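Side-chain contacts in 6-pyruvoyl tetrahydrobiopterin synthase (Plasmodium vivax, PDB 3LX3), which belongs to the 6-pyruvoyl tetrahydropterin synthase family, binds zinc and a pteridine ligand, and assembles from six copies of one chain: residues H36-F40 against K41-E45; E76-R79 against K80-Q84; S118-K121 against R122-V125; G138-I141 against L142-I146; S167-P170 against S171-A174. All blocks are in the same frame, centred on the assembly; numbering follows the deposited sequence. Where two conformers were deposited one is given.

Contact 1: residues H36-F40 against K41-E45; sequences HFIAF and KGFRE. With ZN (zinc ion), chain B.
Glu45 reaches back across the hairpin to Ile38 through its carboxylate. Its CG is tucked between the backbone N and the carbonyl carbon (chi1 72°), and the chain beyond runs straight, which brings Glu45 OE2 to 2.8 Å from Ile38 N in a nearly linear hydrogen bond. The N-H arrives on the anti side of the carboxylate, slightly out of its plane. Ile38 answers through its backbone, its O accepting from Glu45 N at 3.1 Å. Glu45 OE2 also lies 2.6 Å from a zinc-bound water, and His36 NE2 holds that zinc at 2.1 Å. Nearer the turn, two rings share a face of the ladder. Phe43 CB sits over the Phe40 ring, 3.8 Å from its centroid; the rings themselves, 30° from parallel, are offset enough to share little face. In one conformer Ile38 CG2 closes on the edge of the Phe43 ring, with Phe43 CE2 at 3.8 Å. Arg44 turns to the other face, pairing with Asp113. This is a beta hairpin closed by a type II turn from Phe40 to Phe43, its open end leading into the zinc site that His48 and His50 share with His36.

Contact 2: residues E76-R79 against K80-Q84; sequences EKVR and KVCKQ
Val78 O receives Cys82 N at 2.9 Å in an almost straight hydrogen bond (172° at the hydrogen), the most linear of four successive i to i+4 backbone bonds here. Arg79 O takes Lys83 N at the same length with a more bent approach, while Lys77 O and Glu76 O accept from Val81 N and Lys80 N. Among the side chains, Lys77 NZ makes a weak salt bridge to Glu76 OE2 at 3.5 Å. Lys80 has its CG opposite the backbone N (chi1 -179°) and stays extended to the tip, where NZ pairs with Glu148 of helix 134-149. That carboxylate probably eases the proximity of two like charges, since Lys77 NZ is 5.1 Å from Lys80 NZ. In one of its two conformers Arg79 bends at chi3 and lays its guanidinium back along its own helix, one face over Glu76 CA, which stands 3.5 Å above the plane and toward the rim. On the buried side, Val78 CG1 and Cys82 SG are neighbours one turn apart, separated by 4.1 Å. Both side chains press on Phe30 and Val54 of the sheet, and Val78 and Val81 both reach Leu145 of helix 134-149. The pattern is that of an amphipathic helix: charged groups on one side, small apolar ones against the sheet, as expected for a helix layered on the antiparallel sheet of the tunnelling fold (T-fold).

Contact 3: residues S118-K121 against R122-V125; sequences SFPK and RDCV
Pro120 and Asp123 face each other in the short 3-10 turn that carries the chain from strand 116-120 into strand 124-127. Two successive i to i+3 hydrogen bonds define it: Asp123 N to Pro120 O and Cys124 N to Lys121 O, each 3.0 Å long. In both the donor stands well above the carbonyl plane, by nearly 60°, as such a tight turn requires. Asp123 CG lies opposite its carbonyl carbon (chi1 -77°), which swings the carboxylate across the proline ring; OD1 comes to 3.5 Å from Pro120 CB and 3.7 Å from Pro120 CG. Inside the bend, Cys124 SG packs 3.7 Å from Phe119 CB. The sulfur also makes an oblique contact with the Phe119 ring, 5.1 Å from its centroid, and passes 3.6 Å from Pro120 O. The Phe119 ring itself continues to Phe89. The carboxylate of Asp123 is buried, yet it is well supplied by the third subunit: Arg44 of that subunit forms a salt bridge with OD1, while Tyr117 OH and Leu47 N of the same subunit bond to OD2. These partners, rather than the apolar proline flank, would be expected to favour an ionised aspartate, making this turn a polar junction between subunits.

Contact 4: residues G138-I141 against L142-I146; sequences GLYI and LNQLI
Tyr140 and Gln144, one turn apart on helix 134-149, meet face on: Gln144 CG lies over the phenol ring in a CH-pi contact, 3.7 Å from the ring centroid and 23° off its normal. The methylene is displaced toward the hydroxyl end, so that its closest ring atom is Tyr140 CZ at 3.4 Å. Two conformations make this possible. The tyrosine has CG opposite its backbone N (chi1 170°), which carries the ring along the helix toward the next turn, and the glutamine folds at chi2 (-59°), bringing its end over the ring, and the last torsion leaves the amide nearly parallel to it, with CD 3.6 Å from Tyr140 OH. A second i to i+4 pair, Ile141 and Leu145, runs side by side in the same direction, with Ile141 CG2 3.9 Å from Leu145 CD1. Behind both pairs stands the helical backbone. Gln144 N bonds to Tyr140 O at 3.0 Å and Leu145 N to Ile141 O, so the spacing that brings each pair together is set by the same repeat. Leu142 follows with its CB close to Gly138 O. Further out, Ile141, Leu142 and Leu145 sink onto Val166 and Val164 of strand 161-167, and Leu145 also reaches helix 71-85, joining the two helices over the sheet. The Tyr140 ring rests against Pro128 and Ile129. Asn143, in one of its two conformers, bonds to Arg178 of strand 172-179 through OD1, while its CB sits 3.6 Å from Tyr140 O.

Contact 5: residues S167-P170 against S171-A174; sequences SESP and SQKA. With XTN (2-amino-1,5-dihydropteridine-4,6-dione), chain C.
Gln172 and Glu168 face each other across a type I beta turn, Ser169 to Gln172, that links strand 161-167 to strand 172-179. From CB of Gln172 the chain departs with CG between the backbone N and the carbonyl carbon (chi1 48°), then runs extended. Gln172 CG passes 3.6 Å from Ser169 OG. Gln172 CD is next, 3.8 Å from Glu168 OE1, and at the tip Gln172 NE2 comes to 2.7 Å from that same oxygen, the amide and carboxylate planes tilted 13° from parallel. The other end of the amide, OE1, accepts a hydrogen bond from Lys75 of the second subunit, a lysine that also binds Ser171 OG. With OE1 of Glu168 facing the glutamine, OE2 is turned to the ligand 2-amino-1,5-dihydropteridine-4,6-dione, whose N5 makes a weak hydrogen bond to it at 3.4 Å. Glu168 thus borders both the pteridine, which Thr134 and Glu135 also hold, and the zinc site. The turn itself is closed by Gln172 N, bonded to Ser169 O at 3.0 Å and nearly straight at the hydrogen. Beyond it Ser167 pairs with Lys173 in antiparallel, non-hydrogen-bonded register, and the outer edge of strand 172-179 continues the sheet into the second subunit. On the face it shares with Ser167, Lys173 stretches back along the turn, its CG 3.6 Å from Ser167 CB and its CE 3.3 Å from Pro170 O.

Overall arrangement
Followed from the N terminus, the five contacts come strictly in series; none encloses or crosses another. Contact 1 closes the hairpin between strands 20-40 and 43-44, and contact 2 is a stretch of helix 71-85. Contact 3 turns the chain from strand 116-120 into 124-127, touching contact 2 where Val125 meets Gln84. Contact 4 follows on helix 134-149, packing on contact 2 with centres about 11 Å apart. Contact 5 closes the last turn of the main sheet. There the fold returns to its beginning: contacts 1 and 5 touch at the zinc, His36 beside Glu168. Contacts 1, 3 and 5 also tie the chain to the third subunit.

Contact 1: residues H36-F40 against K41-E45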
loop_
_atom_site.group_PDB
_atom_site.type_symbol
_atom_site.label_atom_id
_atom_site.label_comp_id
_atom_site.label_asym_id
_atom_site.label_seq_id
_atom_site.Cartn_x
_atom_site.Cartn_y
_atom_site.Cartn_z
ATOM N N HIS A 36 -3.605 23.583 9.105
ATOM C CA HIS A 36 -2.551 24.118 9.941
ATOM C C HIS A 36 -1.676 25.056 9.119
ATOM O O HIS A 36 -1.792 25.104 7.904
ATOM C CB HIS A 36 -1.731 22.983 10.597
ATOM C CG HIS A 36 -0.544 22.518 9.809
ATOM N ND1 HIS A 36 0.715 22.457 10.373
ATOM C CD2 HIS A 36 -0.423 22.043 8.550
ATOM C CE1 HIS A 36 1.562 21.973 9.475
ATOM N NE2 HIS A 36 0.908 21.729 8.349
ATOM N N PHE A 37 -0.746 25.701 9.794
ATOM C CA PHE A 37 0.440 26.237 9.125
ATOM C C PHE A 37 1.561 26.325 10.158
ATOM O O PHE A 37 1.354 26.718 11.320
ATOM C CB PHE A 37 0.171 27.595 8.396
ATOM C CG PHE A 37 -0.236 28.743 9.289
ATOM C CD1 PHE A 37 0.708 29.576 9.873
ATOM C CD2 PHE A 37 -1.578 29.040 9.452
ATOM C CE1 PHE A 37 0.317 30.670 10.630
ATOM C CE2 PHE A 37 -1.969 30.098 10.221
ATOM C CZ PHE A 37 -1.018 30.904 10.816
ATOM N N ILE A 38 2.770 26.028 9.702
ATOM C CA ILE A 38 3.998 26.186 10.502
ATOM C C ILE A 38 4.393 27.653 10.558
ATOM O O ILE A 38 4.386 28.343 9.535
ATOM C CB ILE A 38 5.178 25.419 9.843
ATOM C CG1 ILE A 38 4.915 23.910 9.825
ATOM C CG2 ILE A 38 6.529 25.777 10.539
ATOM C CD1 ILE A 38 4.770 23.251 11.168
ATOM N N ALA A 39 4.732 28.136 11.750
ATOM C CA ALA A 39 5.362 29.430 11.925
ATOM C C ALA A 39 6.420 29.304 12.990
ATOM O O ALA A 39 6.175 28.758 14.054
ATOM C CB ALA A 39 4.320 30.508 12.361
ATOM N N PHE A 40 7.602 29.831 12.702
ATOM C CA PHE A 40 8.684 29.963 13.692
ATOM C C PHE A 40 9.476 31.231 13.367
ATOM O O PHE A 40 9.103 31.956 12.480
ATOM C CB PHE A 40 9.578 28.688 13.789
ATOM C CG PHE A 40 10.174 28.200 12.499
ATOM C CD1 PHE A 40 11.359 28.744 11.989
ATOM C CD2 PHE A 40 9.632 27.088 11.868
ATOM C CE1 PHE A 40 11.950 28.236 10.830
ATOM C CE2 PHE A 40 10.226 26.579 10.710
ATOM C CZ PHE A 40 11.383 27.175 10.194
ATOM N N LYS A 41 10.535 31.537 14.102
ATOM C CA LYS A 41 11.230 32.814 13.908
ATOM C C LYS A 41 11.792 32.883 12.512
ATOM O O LYS A 41 12.559 32.014 12.098
ATOM C CB LYS A 41 12.360 32.972 14.943
ATOM C CG LYS A 41 11.876 33.271 16.343
ATOM C CD LYS A 41 11.297 34.684 16.427
ATOM C CE LYS A 41 10.818 35.048 17.832
ATOM N NZ LYS A 41 10.085 36.369 17.756
ATOM N N GLY A 42 11.363 33.891 11.775
ATOM C CA GLY A 42 11.764 34.086 10.391
ATOM C C GLY A 42 11.052 33.293 9.305
ATOM O O GLY A 42 11.436 33.370 8.142
ATOM N N PHE A 43 10.021 32.520 9.660
ATOM C CA PHE A 43 9.340 31.663 8.698
ATOM C C PHE A 43 7.856 31.534 9.017
ATOM O O PHE A 43 7.492 31.265 10.158
ATOM C CB PHE A 43 9.962 30.270 8.701
ATOM C CG PHE A 43 9.304 29.310 7.743
ATOM C CD1 PHE A 43 9.540 29.397 6.380
ATOM C CD2 PHE A 43 8.434 28.327 8.207
ATOM C CE1 PHE A 43 8.912 28.505 5.498
ATOM C CE2 PHE A 43 7.815 27.449 7.330
ATOM C CZ PHE A 43 8.054 27.535 5.986
ATOM N N ARG A 44 7.021 31.692 7.990
ATOM C CA ARG A 44 5.574 31.516 8.089
ATOM C C ARG A 44 5.288 30.786 6.760
ATOM O O ARG A 44 5.907 31.077 5.722
ATOM C CB ARG A 44 4.872 32.890 8.136
ATOM C CG ARG A 44 3.403 33.000 8.702
ATOM C CD ARG A 44 2.278 33.040 7.630
ATOM N NE ARG A 44 2.415 34.089 6.605
ATOM C CZ ARG A 44 1.707 34.116 5.479
ATOM N NH1 ARG A 44 0.809 33.166 5.223
ATOM N NH2 ARG A 44 1.896 35.080 4.593
ATOM N N GLU A 45 4.419 29.813 6.786
ATOM C CA GLU A 45 3.901 29.284 5.520
ATOM C C GLU A 45 2.431 29.526 5.402
ATOM O O GLU A 45 1.787 29.941 6.371
ATOM C CB GLU A 45 4.197 27.825 5.419
ATOM C CG GLU A 45 3.406 27.003 6.305
ATOM C CD GLU A 45 3.823 25.535 6.303
ATOM O OE1 GLU A 45 4.503 25.071 5.361
ATOM O OE2 GLU A 45 3.407 24.833 7.229
HETATM ZN ZN ZN B . 1.854 21.039 6.596
HETATM O O HOH W 1 3.491 22.198 7.018
HETATM O O HOH W 2 3.174 20.432 4.969
#

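Contact 2: residues E76-R79 against K80-Q84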
loop_
_atom_site.group_PDB
_atom_site.type_symbol
_atom_site.label_atom_id
_atom_site.label_comp_id
_atom_site.label_asym_id
_atom_site.label_seq_id
_atom_site.Cartn_x
_atom_site.Cartn_y
_atom_site.Cartn_z
ATOM N N GLU A 76 -9.528 1.671 20.285
ATOM C CA GLU A 76 -10.605 2.543 20.788
ATOM C C GLU A 76 -10.027 3.873 21.235
ATOM O O GLU A 76 -10.535 4.931 20.865
ATOM C CB GLU A 76 -11.349 1.870 21.939
ATOM C CG GLU A 76 -12.423 2.724 22.577
ATOM C CD GLU A 76 -13.064 2.030 23.755
ATOM O OE1 GLU A 76 -13.328 0.812 23.648
ATOM O OE2 GLU A 76 -13.290 2.702 24.785
ATOM N N LYS A 77 -8.932 3.797 21.998
ATOM C CA LYS A 77 -8.322 5.003 22.559
ATOM C C LYS A 77 -7.595 5.836 21.508
ATOM O O LYS A 77 -7.714 7.074 21.535
ATOM C CB LYS A 77 -7.407 4.682 23.724
ATOM C CG LYS A 77 -8.132 3.993 24.879
ATOM C CD LYS A 77 -9.358 4.749 25.380
ATOM C CE LYS A 77 -10.016 3.997 26.534
ATOM N NZ LYS A 77 -11.301 4.654 26.844
ATOM N N VAL A 78 -6.898 5.204 20.546
ATOM C CA VAL A 78 -6.309 5.975 19.424
ATOM C C VAL A 78 -7.406 6.686 18.609
ATOM O O VAL A 78 -7.278 7.862 18.283
ATOM C CB VAL A 78 -5.417 5.112 18.495
ATOM C CG1 VAL A 78 -4.947 5.923 17.265
ATOM C CG2 VAL A 78 -4.209 4.519 19.297
ATOM N N ARG A 79 -8.498 5.988 18.302
ATOM C CA ARG A 79 -9.590 6.617 17.553
ATOM C C ARG A 79 -10.154 7.808 18.333
ATOM O O ARG A 79 -10.444 8.841 17.750
ATOM C CB ARG A 79 -10.717 5.627 17.238
ATOM C CG ARG A 79 -10.358 4.528 16.237
ATOM C CD ARG A 79 -11.547 3.581 15.934
ATOM N NE ARG A 79 -12.584 3.555 16.984
ATOM C CZ ARG A 79 -12.888 2.531 17.797
ATOM N NH1 ARG A 79 -12.247 1.344 17.759
ATOM N NH2 ARG A 79 -13.871 2.707 18.683
ATOM N N LYS A 80 -10.330 7.653 19.641
ATOM C CA LYS A 80 -10.866 8.734 20.479
ATOM C C LYS A 80 -9.995 10.005 20.398
ATOM O O LYS A 80 -10.509 11.122 20.194
ATOM C CB LYS A 80 -10.985 8.264 21.929
ATOM C CG LYS A 80 -11.567 9.322 22.849
ATOM C CD LYS A 80 -11.764 8.801 24.268
ATOM C CE LYS A 80 -12.532 9.839 25.088
ATOM N NZ LYS A 80 -12.441 9.591 26.551
ATOM N N VAL A 81 -8.683 9.838 20.555
ATOM C CA VAL A 81 -7.740 10.977 20.502
ATOM C C VAL A 81 -7.766 11.593 19.128
ATOM O O VAL A 81 -7.893 12.808 18.986
ATOM C CB VAL A 81 -6.318 10.571 20.900
ATOM C CG1 VAL A 81 -5.313 11.707 20.684
ATOM C CG2 VAL A 81 -6.318 10.151 22.351
ATOM N N CYS A 82 -7.691 10.768 18.098
ATOM C CA CYS A 82 -7.793 11.286 16.714
ATOM C C CYS A 82 -9.062 12.074 16.460
ATOM O O CYS A 82 -9.031 13.134 15.828
ATOM C CB CYS A 82 -7.707 10.157 15.675
ATOM S SG CYS A 82 -6.118 9.399 15.469
ATOM N N LYS A 83 -10.187 11.596 16.978
ATOM C CA LYS A 83 -11.459 12.214 16.714
ATOM C C LYS A 83 -11.507 13.612 17.332
ATOM O O LYS A 83 -12.186 14.493 16.750
ATOM C CB LYS A 83 -12.598 11.310 17.207
ATOM C CG LYS A 83 -14.001 11.853 17.009
ATOM C CD LYS A 83 -14.448 11.903 15.556
ATOM C CE LYS A 83 -15.919 12.382 15.492
ATOM N NZ LYS A 83 -16.374 12.816 14.129
ATOM N N GLN A 84 -10.802 13.847 18.444
ATOM C CA GLN A 84 -10.790 15.153 19.065
ATOM C C GLN A 84 -10.137 16.195 18.175
ATOM O O GLN A 84 -10.533 17.360 18.154
ATOM C CB GLN A 84 -10.064 15.104 20.409
ATOM C CG GLN A 84 -10.781 14.212 21.424
ATOM C CD GLN A 84 -9.902 13.847 22.626
ATOM O OE1 GLN A 84 -8.703 14.190 22.685
ATOM N NE2 GLN A 84 -10.499 13.146 23.594
#

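Contact 3: residues S118-K121 against R122-V125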
loop_
_atom_site.group_PDB
_atom_site.type_symbol
_atom_site.label_atom_id
_atom_site.label_comp_id
_atom_site.label_asym_id
_atom_site.label_seq_id
_atom_site.Cartn_x
_atom_site.Cartn_y
_atom_site.Cartn_z
ATOM N N SER A 118 -8.582 34.749 10.568
ATOM C CA SER A 118 -9.630 34.676 11.576
ATOM C C SER A 118 -10.497 33.454 11.310
ATOM O O SER A 118 -10.884 33.200 10.176
ATOM C CB SER A 118 -10.486 35.923 11.526
ATOM O OG SER A 118 -11.458 35.869 12.576
ATOM N N PHE A 119 -10.734 32.677 12.370
ATOM C CA PHE A 119 -11.535 31.470 12.263
ATOM C C PHE A 119 -12.500 31.392 13.430
ATOM O O PHE A 119 -12.164 31.801 14.519
ATOM C CB PHE A 119 -10.649 30.198 12.407
ATOM C CG PHE A 119 -9.372 30.158 11.586
ATOM C CD1 PHE A 119 -9.394 30.395 10.242
ATOM C CD2 PHE A 119 -8.157 29.896 12.157
ATOM C CE1 PHE A 119 -8.200 30.334 9.486
ATOM C CE2 PHE A 119 -6.986 29.855 11.337
ATOM C CZ PHE A 119 -7.072 30.005 10.052
ATOM N N PRO A 120 -13.718 30.835 13.217
ATOM C CA PRO A 120 -14.530 30.576 14.367
ATOM C C PRO A 120 -13.784 29.725 15.405
ATOM O O PRO A 120 -13.069 28.803 15.032
ATOM C CB PRO A 120 -15.692 29.773 13.806
ATOM C CG PRO A 120 -15.736 30.138 12.326
ATOM C CD PRO A 120 -14.301 30.304 11.989
ATOM N N LYS A 121 -13.942 30.035 16.678
ATOM C CA LYS A 121 -13.270 29.277 17.749
ATOM C C LYS A 121 -13.589 27.802 17.660
ATOM O O LYS A 121 -12.722 26.969 17.872
ATOM C CB LYS A 121 -13.670 29.808 19.131
ATOM C CG LYS A 121 -13.163 31.190 19.472
ATOM C CD LYS A 121 -13.743 31.663 20.809
ATOM C CE LYS A 121 -13.370 33.068 21.157
ATOM N NZ LYS A 121 -14.055 33.415 22.505
ATOM N N ARG A 122 -14.843 27.483 17.317
ATOM C CA ARG A 122 -15.295 26.084 17.255
ATOM C C ARG A 122 -14.658 25.306 16.109
ATOM O O ARG A 122 -14.674 24.069 16.127
ATOM C CB ARG A 122 -16.811 26.002 17.155
ATOM C CG ARG A 122 -17.436 26.567 15.917
ATOM C CD ARG A 122 -18.958 26.319 15.905
ATOM N NE ARG A 122 -19.215 24.880 15.984
ATOM C CZ ARG A 122 -19.336 24.052 14.945
ATOM N NH1 ARG A 122 -19.538 22.759 15.159
ATOM N NH2 ARG A 122 -19.290 24.499 13.698
ATOM N N ASP A 123 -14.074 26.009 15.138
ATOM C CA ASP A 123 -13.373 25.346 14.028
ATOM C C ASP A 123 -11.941 25.008 14.423
ATOM O O ASP A 123 -11.229 24.361 13.662
ATOM C CB ASP A 123 -13.307 26.248 12.784
ATOM C CG ASP A 123 -14.599 26.320 12.029
ATOM O OD1 ASP A 123 -15.708 26.475 12.638
ATOM O OD2 ASP A 123 -14.561 26.293 10.760
ATOM N N CYS A 124 -11.494 25.467 15.582
ATOM C CA CYS A 124 -10.117 25.306 16.007
ATOM C C CYS A 124 -10.014 24.347 17.197
ATOM O O CYS A 124 -10.943 24.293 18.038
ATOM C CB CYS A 124 -9.526 26.633 16.449
ATOM S SG CYS A 124 -9.541 27.937 15.183
ATOM N N VAL A 125 -8.884 23.642 17.243
ATOM C CA VAL A 125 -8.525 22.887 18.424
ATOM C C VAL A 125 -7.268 23.520 18.978
ATOM O O VAL A 125 -6.239 23.586 18.281
ATOM C CB VAL A 125 -8.444 21.384 18.152
ATOM C CG1 VAL A 125 -9.869 20.838 17.918
ATOM C CG2 VAL A 125 -7.518 21.033 16.976
#

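Contact 4: residues G138-I141 against L142-I146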
loop_
_atom_site.group_PDB
_atom_site.type_symbol
_atom_site.label_atom_id
_atom_site.label_comp_id
_atom_site.label_asym_id
_atom_site.label_seq_id
_atom_site.Cartn_x
_atom_site.Cartn_y
_atom_site.Cartn_z
ATOM N N GLY A 138 3.050 14.905 17.574
ATOM C CA GLY A 138 3.287 13.570 18.089
ATOM C C GLY A 138 3.484 13.522 19.606
ATOM O O GLY A 138 2.939 12.649 20.292
ATOM N N LEU A 139 4.276 14.430 20.164
ATOM C CA LEU A 139 4.441 14.501 21.611
ATOM C C LEU A 139 3.107 14.688 22.336
ATOM O O LEU A 139 2.851 14.053 23.344
ATOM C CB LEU A 139 5.435 15.612 22.041
ATOM C CG LEU A 139 6.934 15.445 21.866
ATOM C CD1 LEU A 139 7.603 16.746 22.360
ATOM C CD2 LEU A 139 7.486 14.239 22.661
ATOM N N TYR A 140 2.271 15.587 21.806
ATOM C CA TYR A 140 0.976 15.860 22.383
ATOM C C TYR A 140 0.123 14.581 22.365
ATOM O O TYR A 140 -0.503 14.219 23.370
ATOM C CB TYR A 140 0.271 16.989 21.600
ATOM C CG TYR A 140 -1.152 17.132 22.017
ATOM C CD1 TYR A 140 -1.473 17.706 23.225
ATOM C CD2 TYR A 140 -2.182 16.677 21.194
ATOM C CE1 TYR A 140 -2.781 17.830 23.630
ATOM C CE2 TYR A 140 -3.495 16.795 21.597
ATOM C CZ TYR A 140 -3.784 17.380 22.805
ATOM O OH TYR A 140 -5.096 17.493 23.220
ATOM N N ILE A 141 0.109 13.905 21.215
ATOM C CA ILE A 141 -0.726 12.697 21.068
ATOM C C ILE A 141 -0.251 11.597 21.994
ATOM O O ILE A 141 -1.081 10.894 22.607
ATOM C CB ILE A 141 -0.788 12.239 19.626
ATOM C CG1 ILE A 141 -1.594 13.252 18.822
ATOM C CG2 ILE A 141 -1.388 10.821 19.496
ATOM C CD1 ILE A 141 -1.742 12.937 17.389
ATOM N N LEU A 142 1.052 11.420 22.092
ATOM C CA LEU A 142 1.592 10.414 23.005
ATOM C C LEU A 142 1.112 10.653 24.438
ATOM O O LEU A 142 0.666 9.731 25.131
ATOM C CB LEU A 142 3.128 10.419 22.977
ATOM C CG LEU A 142 3.864 9.485 23.944
ATOM C CD1 LEU A 142 3.480 8.040 23.657
ATOM C CD2 LEU A 142 5.365 9.703 23.804
ATOM N N ASN A 143 1.233 11.901 24.904
ATOM C CA ASN A 143 0.785 12.227 26.246
ATOM C C ASN A 143 -0.716 11.964 26.421
ATOM O O ASN A 143 -1.150 11.370 27.417
ATOM C CB ASN A 143 1.095 13.685 26.572
ATOM C CG ASN A 143 0.827 14.017 28.016
ATOM O OD1 ASN A 143 1.518 13.535 28.901
ATOM N ND2 ASN A 143 -0.180 14.846 28.260
ATOM N N GLN A 144 -1.507 12.364 25.446
ATOM C CA GLN A 144 -2.963 12.166 25.493
ATOM C C GLN A 144 -3.316 10.695 25.503
ATOM O O GLN A 144 -4.247 10.281 26.206
ATOM C CB GLN A 144 -3.666 12.855 24.330
ATOM C CG GLN A 144 -3.696 14.352 24.389
ATOM C CD GLN A 144 -4.371 14.891 25.633
ATOM O OE1 GLN A 144 -3.744 15.529 26.475
ATOM N NE2 GLN A 144 -5.628 14.565 25.782
ATOM N N LEU A 145 -2.578 9.900 24.737
ATOM C CA LEU A 145 -2.866 8.455 24.667
ATOM C C LEU A 145 -2.575 7.733 25.959
ATOM O O LEU A 145 -3.325 6.832 26.384
ATOM C CB LEU A 145 -2.108 7.781 23.516
ATOM C CG LEU A 145 -2.747 7.882 22.146
ATOM C CD1 LEU A 145 -1.812 7.279 21.075
ATOM C CD2 LEU A 145 -4.135 7.138 22.171
ATOM N N ILE A 146 -1.477 8.096 26.607
ATOM C CA ILE A 146 -1.151 7.483 27.860
ATOM C C ILE A 146 -2.234 7.846 28.879
ATOM O O ILE A 146 -2.665 6.991 29.645
ATOM C CB ILE A 146 0.276 7.884 28.318
ATOM C CG1 ILE A 146 1.306 7.184 27.427
ATOM C CG2 ILE A 146 0.478 7.575 29.807
ATOM C CD1 ILE A 146 2.668 7.818 27.491
#

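Contact 5: residues S167-P170 against S171-A174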
loop_
_atom_site.group_PDB
_atom_site.type_symbol
_atom_site.label_atom_id
_atom_site.label_comp_id
_atom_site.label_asym_id
_atom_site.label_seq_id
_atom_site.Cartn_x
_atom_site.Cartn_y
_atom_site.Cartn_z
ATOM N N SER A 167 2.185 11.099 10.957
ATOM C CA SER A 167 2.580 11.600 9.634
ATOM C C SER A 167 1.672 12.714 9.163
ATOM O O SER A 167 0.460 12.609 9.342
ATOM C CB SER A 167 2.589 10.459 8.665
ATOM O OG SER A 167 1.345 9.895 8.426
ATOM N N GLU A 168 2.229 13.797 8.593
ATOM C CA GLU A 168 1.465 14.794 7.885
ATOM C C GLU A 168 1.018 14.172 6.569
ATOM O O GLU A 168 -0.061 14.426 6.128
ATOM C CB GLU A 168 2.307 16.020 7.452
ATOM C CG GLU A 168 2.420 17.217 8.354
ATOM C CD GLU A 168 3.275 18.314 7.675
ATOM O OE1 GLU A 168 3.870 18.014 6.613
ATOM O OE2 GLU A 168 3.311 19.470 8.149
ATOM N N SER A 169 1.904 13.414 5.948
ATOM C CA SER A 169 1.639 12.727 4.678
ATOM C C SER A 169 2.461 11.455 4.804
ATOM O O SER A 169 3.403 11.415 5.616
ATOM C CB SER A 169 2.054 13.610 3.515
ATOM O OG SER A 169 3.449 13.674 3.409
ATOM N N PRO A 170 2.117 10.421 4.052
ATOM C CA PRO A 170 2.823 9.159 4.373
ATOM C C PRO A 170 4.333 9.251 4.176
ATOM O O PRO A 170 5.076 8.514 4.856
ATOM C CB PRO A 170 2.183 8.136 3.432
ATOM C CG PRO A 170 0.861 8.760 3.036
ATOM C CD PRO A 170 1.102 10.252 3.012
ATOM N N SER A 171 4.788 10.176 3.336
ATOM C CA SER A 171 6.241 10.309 3.089
ATOM C C SER A 171 7.053 10.974 4.176
ATOM O O SER A 171 8.283 11.030 4.073
ATOM C CB SER A 171 6.498 11.065 1.792
ATOM O OG SER A 171 6.065 12.412 1.862
ATOM N N GLN A 172 6.406 11.544 5.196
ATOM C CA GLN A 172 7.183 12.181 6.243
ATOM C C GLN A 172 6.557 11.994 7.615
ATOM O O GLN A 172 5.421 12.448 7.859
ATOM C CB GLN A 172 7.412 13.650 5.954
ATOM C CG GLN A 172 6.256 14.445 5.557
ATOM C CD GLN A 172 6.646 15.875 5.141
ATOM O OE1 GLN A 172 7.360 16.080 4.164
ATOM N NE2 GLN A 172 6.157 16.874 5.911
ATOM N N LYS A 173 7.258 11.260 8.462
ATOM C CA LYS A 173 6.710 10.839 9.747
ATOM C C LYS A 173 7.664 11.218 10.866
ATOM O O LYS A 173 8.899 11.280 10.686
ATOM C CB LYS A 173 6.562 9.315 9.764
ATOM C CG LYS A 173 5.783 8.755 8.592
ATOM C CD LYS A 173 5.583 7.270 8.779
ATOM C CE LYS A 173 4.781 6.730 7.596
ATOM N NZ LYS A 173 4.418 5.321 7.779
ATOM N N ALA A 174 7.094 11.477 12.037
ATOM C CA ALA A 174 7.850 11.685 13.252
ATOM C C ALA A 174 7.374 10.721 14.314
ATOM O O ALA A 174 6.190 10.517 14.500
ATOM C CB ALA A 174 7.685 13.127 13.773
HETATM N N1 XTN C . 9.983 19.281 8.878
HETATM C C2 XTN C . 9.810 18.643 10.053
HETATM N N2 XTN C . 10.858 18.105 10.705
HETATM N N3 XTN C . 8.527 18.580 10.654
HETATM C C4 XTN C . 7.436 19.075 10.048
HETATM O O4 XTN C . 6.322 18.951 10.612
HETATM N N5 XTN C . 6.593 20.238 8.125
HETATM C C6 XTN C . 6.810 20.874 6.935
HETATM O O6 XTN C . 5.857 21.368 6.328
HETATM C C7 XTN C . 8.136 20.977 6.414
HETATM N N8 XTN C . 9.137 20.427 7.106
HETATM C C4A XTN C . 7.639 19.693 8.812
HETATM C C8A XTN C . 8.916 19.789 8.258
#